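Local coordinates for protein 3-hydroxyacyl-thioester dehydratase Z (Mycobacterium tuberculosis, PDB 2C2I) that probably hydrates trans-2-enoyl-CoA thioesters, and dehydrates (3R)-3-hydroxyacyl-CoA in the reverse direction, as a homodimeric hotdog-fold enzyme of lipid metabolism, at residues 2-7 with 77-83; 83-89 with 146-150. All coordinates share one frame; numbering follows the deposited sequence.

Interaction 1: residues 2-7 with 77-83; sequences RTFESV and MYTVKGV
The backbones of Phe-4 and of Thr-79 and Lys-81 are laced together in parallel: Phe-4 N donates a hydrogen bond to Thr-79 O at 2.9 Å, and Phe-4 O receives Lys-81 N at 2.9 Å, both bonds almost straight. Thr-79 N reaches back to Arg-2 O, and Arg-2 N to Met-77 O, so N and O of residues 2 and 4, on one edge of their strand, bond to residues 77, 79 and 81 in turn. Past the Lys-81 amide the direct backbone bonds end, and a water links the chains, accepting from Val-7 N and donating to Lys-81 O.

The result is a two-strand parallel ribbon, 3-4 beside 79-80, separate in hydrogen bonding from the long antiparallel sheet of the hotdog fold but packed on it through Tyr-78 and Val-80, which touch Tyr-149.

Apolar contacts gather on the face of Phe-4 and Val-80. The edge of the Phe-4 ring meets Tyr-78 CB, 3.9 Å from Phe-4 CE2, while Val-7 CG1 sits 3.7 Å from Val-83 CG1 and also meets Val-80.

The charged pair lies beside Thr-3. Lys-81, extended beyond CG, runs alongside Glu-5 and past Thr-3 CG2; its NZ meets the syn side of Glu-5 OE1 at 3.1 Å in a salt bridge, helped by the bend of Glu-5 at chi2 (-62°).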
ATOM      1  N   ARG A   2      11.307   1.637 -21.738  1.00 32.49           N
ATOM      2  CA  ARG A   2      12.706   1.113 -21.664  1.00 31.89           C
ATOM      3  C   ARG A   2      12.702  -0.386 -21.351  1.00 31.10           C
ATOM      4  O   ARG A   2      12.011  -0.827 -20.436  1.00 31.28           O
ATOM      5  CB  ARG A   2      13.477   1.892 -20.601  1.00 31.76           C
ATOM      6  CG  ARG A   2      14.926   1.508 -20.419  1.00 34.05           C
ATOM      7  CD  ARG A   2      15.569   2.367 -19.340  1.00 35.29           C
ATOM      8  NE  ARG A   2      17.023   2.220 -19.364  1.00 37.15           N
ATOM      9  CZ  ARG A   2      17.872   2.882 -18.581  1.00 36.81           C
ATOM     10  NH1 ARG A   2      17.435   3.767 -17.684  1.00 38.21           N
ATOM     11  NH2 ARG A   2      19.172   2.656 -18.701  1.00 35.78           N
ATOM     12  N   THR A   3      13.452  -1.172 -22.125  1.00 29.73           N
ATOM     13  CA  THR A   3      13.558  -2.612 -21.891  1.00 28.52           C
ATOM     14  C   THR A   3      14.957  -2.908 -21.376  1.00 26.58           C
ATOM     15  O   THR A   3      15.946  -2.546 -22.016  1.00 26.75           O
ATOM     16  CB  THR A   3      13.309  -3.453 -23.176  1.00 29.69           C
ATOM     17  OG1 THR A   3      11.951  -3.303 -23.604  1.00 31.16           O
ATOM     18  CG2 THR A   3      13.568  -4.935 -22.918  1.00 30.14           C
ATOM     19  N   PHE A   4      15.033  -3.537 -20.211  1.00 23.87           N
ATOM     20  CA  PHE A   4      16.300  -4.040 -19.710  1.00 21.76           C
ATOM     21  C   PHE A   4      16.383  -5.483 -20.188  1.00 21.36           C
ATOM     22  O   PHE A   4      15.556  -6.307 -19.815  1.00 21.99           O
ATOM     23  CB  PHE A   4      16.350  -3.941 -18.179  1.00 20.31           C
ATOM     24  CG  PHE A   4      16.430  -2.512 -17.664  1.00 18.57           C
ATOM     25  CD1 PHE A   4      17.656  -1.867 -17.547  1.00 15.71           C
ATOM     26  CD2 PHE A   4      15.277  -1.811 -17.305  1.00 18.88           C
ATOM     27  CE1 PHE A   4      17.740  -0.545 -17.085  1.00 17.47           C
ATOM     28  CE2 PHE A   4      15.351  -0.492 -16.845  1.00 17.55           C
ATOM     29  CZ  PHE A   4      16.580   0.145 -16.737  1.00 17.61           C
ATOM     30  N   GLU A   5      17.390  -5.796 -20.993  1.00 21.35           N
ATOM     31  CA  GLU A   5      17.530  -7.150 -21.547  1.00 21.33           C
ATOM     32  C   GLU A   5      17.754  -8.239 -20.490  1.00 20.32           C
ATOM     33  O   GLU A   5      17.549  -9.428 -20.765  1.00 19.93           O
ATOM     34  CB  GLU A   5      18.626  -7.190 -22.631  1.00 22.65           C
ATOM     35  CG  GLU A   5      18.375  -6.267 -23.847  1.00 27.04           C
ATOM     36  CD  GLU A   5      17.106  -6.614 -24.631  1.00 33.03           C
ATOM     37  OE1 GLU A   5      16.771  -7.822 -24.745  1.00 35.88           O
ATOM     38  OE2 GLU A   5      16.447  -5.676 -25.143  1.00 34.36           O
ATOM     39  N   SER A   6      18.182  -7.834 -19.289  1.00 18.17           N
ATOM     40  CA  SER A   6      18.499  -8.767 -18.199  1.00 16.91           C
ATOM     41  C   SER A   6      18.655  -8.008 -16.899  1.00 15.98           C
ATOM     42  O   SER A   6      18.766  -6.801 -16.910  1.00 14.35           O
ATOM     43  CB  SER A   6      19.832  -9.477 -18.462  1.00 16.63           C
ATOM     44  OG  SER A   6      20.906  -8.563 -18.265  1.00 16.99           O
ATOM     45  N   VAL A   7      18.731  -8.744 -15.787  1.00 16.31           N
ATOM     46  CA  VAL A   7      18.904  -8.138 -14.463  1.00 15.46           C
ATOM     47  C   VAL A   7      20.306  -7.575 -14.278  1.00 15.15           C
ATOM     48  O   VAL A   7      20.513  -6.637 -13.508  1.00 13.37           O
ATOM     49  CB  VAL A   7      18.551  -9.116 -13.336  1.00 16.07           C
ATOM     50  CG1 VAL A   7      17.037  -9.369 -13.318  1.00 16.74           C
ATOM     51  CG2 VAL A   7      19.365 -10.445 -13.429  1.00 17.43           C
HETATM   52  N   MSE A  77       6.808   2.477 -17.731  1.00 19.28           N
HETATM   53  CA  MSE A  77       8.165   3.042 -17.852  1.00 20.64           C
HETATM   54  C   MSE A  77       9.229   2.078 -18.370  1.00 21.22           C
HETATM   55  O   MSE A  77      10.079   2.470 -19.169  1.00 22.14           O
HETATM   56  CB  MSE A  77       8.632   3.569 -16.499  1.00 20.13           C
HETATM   57  CG  MSE A  77       7.721   4.593 -15.865  1.00 19.91           C
HETATM   58 SE   MSE A  77       8.491   5.037 -14.147  1.00 19.89          SE
HETATM   59  CE  MSE A  77       6.986   5.719 -13.266  1.00 20.19           C
ATOM     60  N   TYR A  78       9.230   0.843 -17.871  1.00 21.08           N
ATOM     61  CA  TYR A  78      10.293  -0.129 -18.199  1.00 21.94           C
ATOM     62  C   TYR A  78       9.810  -1.534 -17.961  1.00 21.83           C
ATOM     63  O   TYR A  78       8.816  -1.752 -17.254  1.00 20.93           O
ATOM     64  CB  TYR A  78      11.585   0.110 -17.386  1.00 21.62           C
ATOM     65  CG  TYR A  78      11.399   0.038 -15.886  1.00 22.21           C
ATOM     66  CD1 TYR A  78      11.688  -1.127 -15.173  1.00 21.49           C
ATOM     67  CD2 TYR A  78      10.918   1.132 -15.188  1.00 21.36           C
ATOM     68  CE1 TYR A  78      11.492  -1.182 -13.783  1.00 23.27           C
ATOM     69  CE2 TYR A  78      10.716   1.088 -13.816  1.00 22.93           C
ATOM     70  CZ  TYR A  78      10.997  -0.056 -13.123  1.00 22.46           C
ATOM     71  OH  TYR A  78      10.791  -0.045 -11.756  1.00 24.69           O
ATOM     72  N   THR A  79      10.500  -2.487 -18.581  1.00 22.00           N
ATOM     73  CA  THR A  79      10.311  -3.884 -18.253  1.00 23.05           C
ATOM     74  C   THR A  79      11.681  -4.531 -18.119  1.00 22.01           C
ATOM     75  O   THR A  79      12.672  -3.993 -18.602  1.00 21.80           O
ATOM     76  CB  THR A  79       9.493  -4.636 -19.317  1.00 23.79           C
ATOM     77  OG1 THR A  79      10.174  -4.566 -20.568  1.00 26.09           O
ATOM     78  CG2 THR A  79       8.082  -4.023 -19.462  1.00 26.63           C
ATOM     79  N   VAL A  80      11.719  -5.677 -17.450  1.00 21.90           N
ATOM     80  CA  VAL A  80      12.959  -6.420 -17.246  1.00 22.12           C
ATOM     81  C   VAL A  80      12.771  -7.838 -17.814  1.00 22.93           C
ATOM     82  O   VAL A  80      11.907  -8.577 -17.359  1.00 22.46           O
ATOM     83  CB  VAL A  80      13.332  -6.487 -15.743  1.00 21.60           C
ATOM     84  CG1 VAL A  80      14.614  -7.323 -15.516  1.00 21.25           C
ATOM     85  CG2 VAL A  80      13.480  -5.087 -15.142  1.00 20.44           C
ATOM     86  N   LYS A  81      13.579  -8.203 -18.808  1.00 24.13           N
ATOM     87  CA  LYS A  81      13.497  -9.525 -19.437  1.00 24.76           C
ATOM     88  C   LYS A  81      14.238 -10.576 -18.623  1.00 23.93           C
ATOM     89  O   LYS A  81      15.063 -10.253 -17.758  1.00 23.30           O
ATOM     90  CB  LYS A  81      14.065  -9.487 -20.864  1.00 25.87           C
ATOM     91  CG  LYS A  81      13.186  -8.819 -21.908  1.00 28.78           C
ATOM     92  CD  LYS A  81      13.949  -8.684 -23.215  1.00 33.66           C
ATOM     93  CE  LYS A  81      13.027  -8.411 -24.416  1.00 35.17           C
ATOM     94  NZ  LYS A  81      13.805  -8.189 -25.673  1.00 37.56           N
ATOM     95  N   GLY A  82      13.950 -11.850 -18.897  1.00 24.04           N
ATOM     96  CA  GLY A  82      14.667 -12.937 -18.240  1.00 23.51           C
ATOM     97  C   GLY A  82      14.204 -13.223 -16.817  1.00 23.44           C
ATOM     98  O   GLY A  82      14.859 -13.961 -16.078  1.00 22.43           O
ATOM     99  N   VAL A  83      13.069 -12.640 -16.431  1.00 23.12           N
ATOM    100  CA  VAL A  83      12.472 -12.933 -15.121  1.00 23.03           C
ATOM    101  C   VAL A  83      11.026 -13.456 -15.217  1.00 22.35           C
ATOM    102  O   VAL A  83      10.242 -13.048 -16.085  1.00 23.57           O
ATOM    103  CB  VAL A  83      12.586 -11.731 -14.118  1.00 22.94           C
ATOM    104  CG1 VAL A  83      14.061 -11.494 -13.735  1.00 24.25           C
ATOM    105  CG2 VAL A  83      11.981 -10.478 -14.705  1.00 22.09           C
TER
HETATM  106  O   HOH W   1      17.193 -11.242 -16.503  1.00 21.74           O

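Interaction 2: residues 83-89 with 146-150; sequences VKLAINY and IVRYV
Val-150 O is gripped by two consecutive amides, Lys-84 N at 2.7 Å and Leu-85 N at a longer 3.3 Å. Two residues thus face one, a classic beta bulge, and Val-150 N closes it with a nearly straight bond to Leu-85 O. Past the bulge the strands run antiparallel. Ile-87 and Arg-148 form a hydrogen-bonded pair, with N-H and C=O exchanged in both directions, and Tyr-89 N bonds to Ile-146 O. A water donates to that same carbonyl and, weakly, to Asn-88 OD1.

On one face Ala-86 CB lies 3.8 Å from Tyr-149 CD1 and also touches Val-147 CG1. On the other, Ile-87 CG2 packs alongside Arg-148 CB. Arg-148 leaves the sheet with CG anti to its N (chi1 174°), then bends at chi3, which brings NH2 over the centre of the Tyr-89 ring, 3.6 Å above its plane. This is a cation-pi contact, with Arg-148 CZ 4.7 Å from the Tyr-89 centroid; Ile-146 CG2 meets the ring's edge, and Gln-124 OE1 holds Arg-148 NE. Ala-86 O accepts a hydrogen bond from Gln-42 NE2 of the second subunit. Residues 86-89, Gln-124 and Arg-148 probably contribute to a substrate site completed by the partner subunit, as in hotdog dimers.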
ATOM      1  N   VAL A  83      13.069 -12.640 -16.431  1.00 23.12           N
ATOM      2  CA  VAL A  83      12.472 -12.933 -15.121  1.00 23.03           C
ATOM      3  C   VAL A  83      11.026 -13.456 -15.217  1.00 22.35           C
ATOM      4  O   VAL A  83      10.242 -13.048 -16.085  1.00 23.57           O
ATOM      5  CB  VAL A  83      12.586 -11.731 -14.118  1.00 22.94           C
ATOM      6  CG1 VAL A  83      14.061 -11.494 -13.735  1.00 24.25           C
ATOM      7  CG2 VAL A  83      11.981 -10.478 -14.705  1.00 22.09           C
ATOM      8  N   LYS A  84      10.678 -14.343 -14.302  1.00 21.41           N
ATOM      9  CA  LYS A  84       9.363 -14.969 -14.324  1.00 21.62           C
ATOM     10  C   LYS A  84       8.292 -14.080 -13.698  1.00 20.30           C
ATOM     11  O   LYS A  84       7.137 -14.116 -14.105  1.00 19.60           O
ATOM     12  CB  LYS A  84       9.404 -16.286 -13.576  1.00 22.44           C
ATOM     13  CG  LYS A  84      10.105 -17.393 -14.326  1.00 27.85           C
ATOM     14  CD  LYS A  84      10.663 -18.472 -13.384  1.00 33.55           C
ATOM     15  CE  LYS A  84       9.605 -19.141 -12.526  1.00 35.43           C
ATOM     16  NZ  LYS A  84      10.012 -20.562 -12.232  1.00 38.50           N
ATOM     17  N   LEU A  85       8.684 -13.304 -12.688  1.00 18.62           N
ATOM     18  CA  LEU A  85       7.721 -12.528 -11.914  1.00 17.22           C
ATOM     19  C   LEU A  85       8.442 -11.452 -11.130  1.00 16.22           C
ATOM     20  O   LEU A  85       9.658 -11.528 -10.926  1.00 15.69           O
ATOM     21  CB  LEU A  85       6.931 -13.451 -10.966  1.00 17.51           C
ATOM     22  CG  LEU A  85       7.737 -14.046  -9.806  1.00 18.05           C
ATOM     23  CD1 LEU A  85       7.620 -13.154  -8.563  1.00 18.18           C
ATOM     24  CD2 LEU A  85       7.320 -15.464  -9.490  1.00 21.21           C
ATOM     25  N   ALA A  86       7.680 -10.459 -10.699  1.00 14.62           N
ATOM     26  CA  ALA A  86       8.199  -9.434  -9.807  1.00 13.96           C
ATOM     27  C   ALA A  86       7.302  -9.380  -8.564  1.00 13.34           C
ATOM     28  O   ALA A  86       6.075  -9.354  -8.678  1.00 14.12           O
ATOM     29  CB  ALA A  86       8.229  -8.137 -10.508  1.00 13.52           C
ATOM     30  N   ILE A  87       7.926  -9.404  -7.389  1.00 12.28           N
ATOM     31  CA  ILE A  87       7.186  -9.409  -6.118  1.00 11.70           C
ATOM     32  C   ILE A  87       7.587  -8.235  -5.226  1.00 10.73           C
ATOM     33  O   ILE A  87       8.757  -7.862  -5.138  1.00 10.61           O
ATOM     34  CB  ILE A  87       7.312 -10.774  -5.378  1.00 12.61           C
ATOM     35  CG1 ILE A  87       6.501 -10.782  -4.078  1.00 14.44           C
ATOM     36  CG2 ILE A  87       8.782 -11.132  -5.153  1.00 10.83           C
ATOM     37  CD1 ILE A  87       6.030 -12.150  -3.665  1.00 16.96           C
ATOM     38  N   ASN A  88       6.581  -7.654  -4.576  1.00  9.80           N
ATOM     39  CA  ASN A  88       6.781  -6.500  -3.711  1.00  9.07           C
ATOM     40  C   ASN A  88       7.455  -6.975  -2.415  1.00  8.10           C
ATOM     41  O   ASN A  88       6.885  -7.773  -1.670  1.00  8.59           O
ATOM     42  CB  ASN A  88       5.395  -5.877  -3.480  1.00  7.71           C
ATOM     43  CG  ASN A  88       5.419  -4.640  -2.618  1.00  9.58           C
ATOM     44  OD1 ASN A  88       6.450  -4.253  -2.035  1.00  7.60           O
ATOM     45  ND2 ASN A  88       4.243  -3.995  -2.523  1.00  7.51           N
ATOM     46  N   TYR A  89       8.692  -6.534  -2.178  1.00  7.55           N
ATOM     47  CA  TYR A  89       9.420  -6.948  -0.975  1.00  8.03           C
ATOM     48  C   TYR A  89       9.224  -5.927   0.158  1.00  7.41           C
ATOM     49  O   TYR A  89       9.281  -6.264   1.343  1.00  7.54           O
ATOM     50  CB  TYR A  89      10.912  -7.164  -1.262  1.00 10.15           C
ATOM     51  CG  TYR A  89      11.676  -7.534  -0.013  1.00 12.18           C
ATOM     52  CD1 TYR A  89      11.268  -8.610   0.770  1.00 15.68           C
ATOM     53  CD2 TYR A  89      12.791  -6.789   0.405  1.00 12.96           C
ATOM     54  CE1 TYR A  89      11.954  -8.956   1.942  1.00 17.61           C
ATOM     55  CE2 TYR A  89      13.498  -7.134   1.584  1.00 16.02           C
ATOM     56  CZ  TYR A  89      13.072  -8.213   2.325  1.00 17.35           C
ATOM     57  OH  TYR A  89      13.726  -8.576   3.473  1.00 19.01           O
ATOM     58  N   ILE A 146      10.775  -1.491  -2.913  1.00  6.54           N
ATOM     59  CA  ILE A 146      11.721  -2.554  -3.209  1.00  6.76           C
ATOM     60  C   ILE A 146      10.959  -3.619  -3.979  1.00  8.22           C
ATOM     61  O   ILE A 146       9.917  -4.129  -3.525  1.00  7.98           O
ATOM     62  CB  ILE A 146      12.379  -3.131  -1.938  1.00  7.26           C
ATOM     63  CG1 ILE A 146      12.976  -1.977  -1.100  1.00  7.00           C
ATOM     64  CG2 ILE A 146      13.454  -4.142  -2.317  1.00  5.93           C
ATOM     65  CD1 ILE A 146      13.324  -2.331   0.344  1.00  8.42           C
ATOM     66  N   VAL A 147      11.490  -3.935  -5.151  1.00  8.23           N
ATOM     67  CA  VAL A 147      10.891  -4.913  -6.041  1.00  9.55           C
ATOM     68  C   VAL A 147      11.897  -6.026  -6.248  1.00 10.64           C
ATOM     69  O   VAL A 147      13.033  -5.752  -6.650  1.00 10.35           O
ATOM     70  CB  VAL A 147      10.558  -4.278  -7.411  1.00  9.89           C
ATOM     71  CG1 VAL A 147       9.951  -5.307  -8.359  1.00 11.57           C
ATOM     72  CG2 VAL A 147       9.603  -3.053  -7.237  1.00 10.83           C
ATOM     73  N   ARG A 148      11.459  -7.261  -6.023  1.00 10.57           N
ATOM     74  CA  ARG A 148      12.288  -8.450  -6.244  1.00 12.07           C
ATOM     75  C   ARG A 148      11.876  -9.109  -7.558  1.00 12.64           C
ATOM     76  O   ARG A 148      10.719  -9.476  -7.723  1.00 12.27           O
ATOM     77  CB  ARG A 148      12.162  -9.415  -5.065  1.00 12.86           C
ATOM     78  CG  ARG A 148      12.865 -10.731  -5.263  1.00 14.55           C
ATOM     79  CD  ARG A 148      12.907 -11.588  -3.985  1.00 15.37           C
ATOM     80  NE  ARG A 148      13.369 -10.850  -2.803  1.00 20.50           N
ATOM     81  CZ  ARG A 148      13.668 -11.413  -1.631  1.00 22.92           C
ATOM     82  NH1 ARG A 148      13.544 -12.728  -1.465  1.00 24.82           N
ATOM     83  NH2 ARG A 148      14.083 -10.656  -0.623  1.00 23.43           N
ATOM     84  N   TYR A 149      12.828  -9.208  -8.491  1.00 12.99           N
ATOM     85  CA  TYR A 149      12.632  -9.855  -9.788  1.00 14.82           C
ATOM     86  C   TYR A 149      13.159 -11.282  -9.689  1.00 16.19           C
ATOM     87  O   TYR A 149      14.337 -11.480  -9.431  1.00 16.31           O
ATOM     88  CB  TYR A 149      13.378  -9.082 -10.873  1.00 14.96           C
ATOM     89  CG  TYR A 149      12.858  -7.692 -11.096  1.00 14.70           C
ATOM     90  CD1 TYR A 149      11.701  -7.481 -11.835  1.00 15.48           C
ATOM     91  CD2 TYR A 149      13.521  -6.571 -10.572  1.00 16.78           C
ATOM     92  CE1 TYR A 149      11.211  -6.212 -12.052  1.00 16.36           C
ATOM     93  CE2 TYR A 149      13.026  -5.291 -10.791  1.00 14.69           C
ATOM     94  CZ  TYR A 149      11.874  -5.129 -11.529  1.00 15.86           C
ATOM     95  OH  TYR A 149      11.369  -3.865 -11.753  1.00 16.67           O
ATOM     96  N   VAL A 150      12.264 -12.255  -9.887  1.00 17.12           N
ATOM     97  CA  VAL A 150      12.511 -13.680  -9.589  1.00 18.95           C
ATOM     98  C   VAL A 150      12.495 -14.523 -10.867  1.00 19.69           C
ATOM     99  O   VAL A 150      11.711 -14.264 -11.791  1.00 20.92           O
ATOM    100  CB  VAL A 150      11.447 -14.240  -8.604  1.00 18.32           C
ATOM    101  CG1 VAL A 150      11.543 -15.770  -8.475  1.00 20.14           C
ATOM    102  CG2 VAL A 150      11.561 -13.586  -7.237  1.00 19.47           C
TER
HETATM  103  O   HOH W   2       7.589  -2.559  -3.909  1.00 12.56           O

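The two contacts follow each other along the chain and meet at Val-83, where the short parallel ribbon of interaction 1 leads through a short loop into strand 86-95, the outermost strand of the sheet within this chain. Tyr-149 bridges them: Tyr-78 CE1 comes within 3.4 Å of Tyr-149 OH, and Val-80 lies against the same ring. Both are partly buried, but interaction 1 has more exposed residues, with its ion pair among them, and is not touched by the other subunit. Interaction 2 belongs to the main antiparallel sheet and borders the second subunit; Arg-148 lies over an aromatic ring near the probable substrate site, whereas Lys-81 in interaction 1 pairs with a carboxylate.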